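Local coordinates for single-strand DNA-binding protein (PDB 3BTP) that binds single-stranded DNA without regard to its sequence and mediates nuclear uptake of the transferred T-DNA strand during plant transformation by Agrobacterium, at residues V156-P161 with I313-K318. Numbering follows the deposited sequence.
Sequences VGNYYP and IMHDSK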
loop_
_atom_site.group_PDB
_atom_site.type_symbol
_atom_site.label_atom_id
_atom_site.label_comp_id
_atom_site.label_asym_id
_atom_site.label_seq_id
_atom_site.Cartn_x
_atom_site.Cartn_y
_atom_site.Cartn_z
ATOM N N VAL A 156 -5.994 -2.378 -7.550
ATOM C CA VAL A 156 -6.834 -1.660 -6.575
ATOM C C VAL A 156 -7.282 -0.247 -7.042
ATOM O O VAL A 156 -7.920 0.483 -6.281
ATOM C CB VAL A 156 -6.143 -1.597 -5.149
ATOM C CG1 VAL A 156 -5.906 -3.035 -4.613
ATOM C CG2 VAL A 156 -4.789 -0.934 -5.210
ATOM N N GLY A 157 -6.976 0.169 -8.273
ATOM C CA GLY A 157 -7.442 1.498 -8.685
ATOM C C GLY A 157 -6.481 2.651 -8.388
ATOM O O GLY A 157 -6.864 3.799 -8.473
ATOM N N ASN A 158 -5.241 2.323 -8.005
ATOM C CA ASN A 158 -4.092 3.265 -8.061
ATOM C C ASN A 158 -3.724 3.441 -9.519
ATOM O O ASN A 158 -3.928 2.512 -10.323
ATOM C CB ASN A 158 -2.870 2.730 -7.341
ATOM C CG ASN A 158 -3.166 2.291 -5.910
ATOM O OD1 ASN A 158 -3.914 2.922 -5.162
ATOM N ND2 ASN A 158 -2.568 1.180 -5.534
ATOM N N TYR A 159 -3.210 4.615 -9.852
ATOM C CA TYR A 159 -2.801 4.937 -11.216
ATOM C C TYR A 159 -1.296 5.281 -11.253
ATOM O O TYR A 159 -0.796 6.188 -10.543
ATOM C CB TYR A 159 -3.707 6.075 -11.823
ATOM C CG TYR A 159 -5.066 5.579 -12.363
ATOM C CD1 TYR A 159 -5.210 5.166 -13.657
ATOM C CD2 TYR A 159 -6.166 5.472 -11.546
ATOM C CE1 TYR A 159 -6.445 4.705 -14.161
ATOM C CE2 TYR A 159 -7.416 4.979 -12.017
ATOM C CZ TYR A 159 -7.544 4.611 -13.332
ATOM O OH TYR A 159 -8.740 4.110 -13.815
ATOM N N TYR A 160 -0.588 4.561 -12.103
ATOM C CA TYR A 160 0.880 4.664 -12.238
ATOM C C TYR A 160 1.222 5.303 -13.544
ATOM O O TYR A 160 0.685 4.909 -14.575
ATOM C CB TYR A 160 1.542 3.279 -12.274
ATOM C CG TYR A 160 1.649 2.571 -10.942
ATOM C CD1 TYR A 160 2.874 2.506 -10.277
ATOM C CD2 TYR A 160 0.525 1.985 -10.331
ATOM C CE1 TYR A 160 2.992 1.853 -9.081
ATOM C CE2 TYR A 160 0.623 1.358 -9.099
ATOM C CZ TYR A 160 1.872 1.287 -8.478
ATOM O OH TYR A 160 2.044 0.613 -7.280
ATOM N N PRO A 161 2.171 6.270 -13.497
ATOM C CA PRO A 161 2.736 6.850 -14.721
ATOM C C PRO A 161 3.792 5.885 -15.187
ATOM O O PRO A 161 4.147 4.990 -14.429
ATOM C CB PRO A 161 3.320 8.210 -14.245
ATOM C CG PRO A 161 3.718 7.958 -12.766
ATOM C CD PRO A 161 2.773 6.831 -12.247
ATOM N N ILE A 313 2.823 8.391 -8.399
ATOM C CA ILE A 313 1.663 7.520 -8.250
ATOM C C ILE A 313 0.454 8.227 -7.650
ATOM O O ILE A 313 0.551 8.889 -6.658
ATOM C CB ILE A 313 1.982 6.216 -7.418
ATOM C CG1 ILE A 313 3.256 5.527 -7.930
ATOM C CG2 ILE A 313 0.748 5.285 -7.304
ATOM C CD1 ILE A 313 3.706 4.497 -6.986
ATOM N N MET A 314 -0.708 8.017 -8.253
ATOM C CA MET A 314 -1.980 8.490 -7.733
ATOM C C MET A 314 -2.696 7.355 -7.063
ATOM O O MET A 314 -3.348 6.529 -7.717
ATOM C CB MET A 314 -2.800 9.017 -8.919
ATOM C CG MET A 314 -2.037 10.029 -9.668
ATOM S SD MET A 314 -2.441 11.747 -9.353
ATOM C CE MET A 314 -3.229 11.738 -7.952
ATOM N N HIS A 315 -2.568 7.302 -5.737
ATOM C CA HIS A 315 -3.164 6.275 -4.945
ATOM C C HIS A 315 -4.623 6.591 -4.684
ATOM O O HIS A 315 -4.980 7.743 -4.323
ATOM C CB HIS A 315 -2.447 6.075 -3.606
ATOM C CG HIS A 315 -1.032 5.587 -3.708
ATOM N ND1 HIS A 315 -0.700 4.244 -3.871
ATOM C CD2 HIS A 315 0.138 6.250 -3.620
ATOM C CE1 HIS A 315 0.619 4.114 -3.907
ATOM N NE2 HIS A 315 1.149 5.317 -3.746
ATOM N N ASP A 316 -5.468 5.574 -4.913
ATOM C CA ASP A 316 -6.841 5.621 -4.538
ATOM C C ASP A 316 -6.903 5.825 -3.034
ATOM O O ASP A 316 -6.201 5.170 -2.252
ATOM C CB ASP A 316 -7.558 4.328 -4.889
ATOM C CG ASP A 316 -9.082 4.449 -4.711
ATOM O OD1 ASP A 316 -9.771 5.128 -5.566
ATOM O OD2 ASP A 316 -9.576 3.904 -3.704
ATOM N N SER A 317 -7.795 6.739 -2.649
ATOM C CA SER A 317 -8.059 7.131 -1.252
ATOM C C SER A 317 -8.468 5.932 -0.338
ATOM O O SER A 317 -7.954 5.788 0.799
ATOM C CB SER A 317 -9.126 8.256 -1.280
ATOM O OG SER A 317 -10.429 7.691 -1.433
ATOM N N LYS A 318 -9.344 5.057 -0.822
ATOM C CA LYS A 318 -9.705 3.830 -0.071
ATOM C C LYS A 318 -8.563 2.818 0.035
ATOM O O LYS A 318 -8.405 2.163 1.047
ATOM C CB LYS A 318 -10.922 3.155 -0.735
ATOM C CG LYS A 318 -12.095 4.097 -0.910
ATOM C CD LYS A 318 -13.453 3.365 -1.286
ATOM C CE LYS A 318 -14.672 4.404 -0.960
ATOM N NZ LYS A 318 -15.772 3.837 -0.099
#
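A single antiparallel bridge between Y159 and M314 joins the edge strands of two four-stranded antiparallel sheets. Its evidence is a reciprocal pair of backbone bonds, Y159 N to M314 O at 2.9 Å and M314 N to Y159 O, also 2.9 Å, both nearly straight at hydrogen; this defines a hydrogen-bonded pair. Beyond the bridge the N158 side chain replaces the backbone as acceptor: OD1 takes D316 N at 3.1 Å, the donor lying in the carbonyl plane on a lone pair. Chi1 of -53° sets CG of N158 beside the backbone N and anti to the carbonyl carbon; the twist of the amide beyond it brings OD1 to D316 N. N158 OD1 also lies near the plane of the H315 ring, at its edge, 3.7 Å from H315 ND1, a buried nitrogen without a hydrogen-bond partner in the model; the amide and ring planes are 75° apart. H315 NE2 is hydrogen-bonded to an acidic side chain on the chain of another protein, and D154 accepts from N158 ND2.

On the same face I313 packs against two rings. Its CG2 stands 4.2 Å from the Y160 ring centroid, 7° off the normal, a CH-pi contact, and also lies over the centre of the H315 ring. The other branch ends over the Y160 rim, I313 CD1 lying 3.4 Å from Y160 CE1. On the opposite face the CB atoms of Y159 and M314 lie 4.2 Å apart.

The other protein's chain also packs on Y160 and I313. Strand 159-160 pairs further with strand 149-153, and 314-316 with 304-308, whose K306 ties the seam together by a salt bridge to D316 OD1 and a hydrogen bond to G157 O. D316 N-caps helix 317-323, its OD2 weakly accepting K318 N, while P161 immediately precedes helix 162-167.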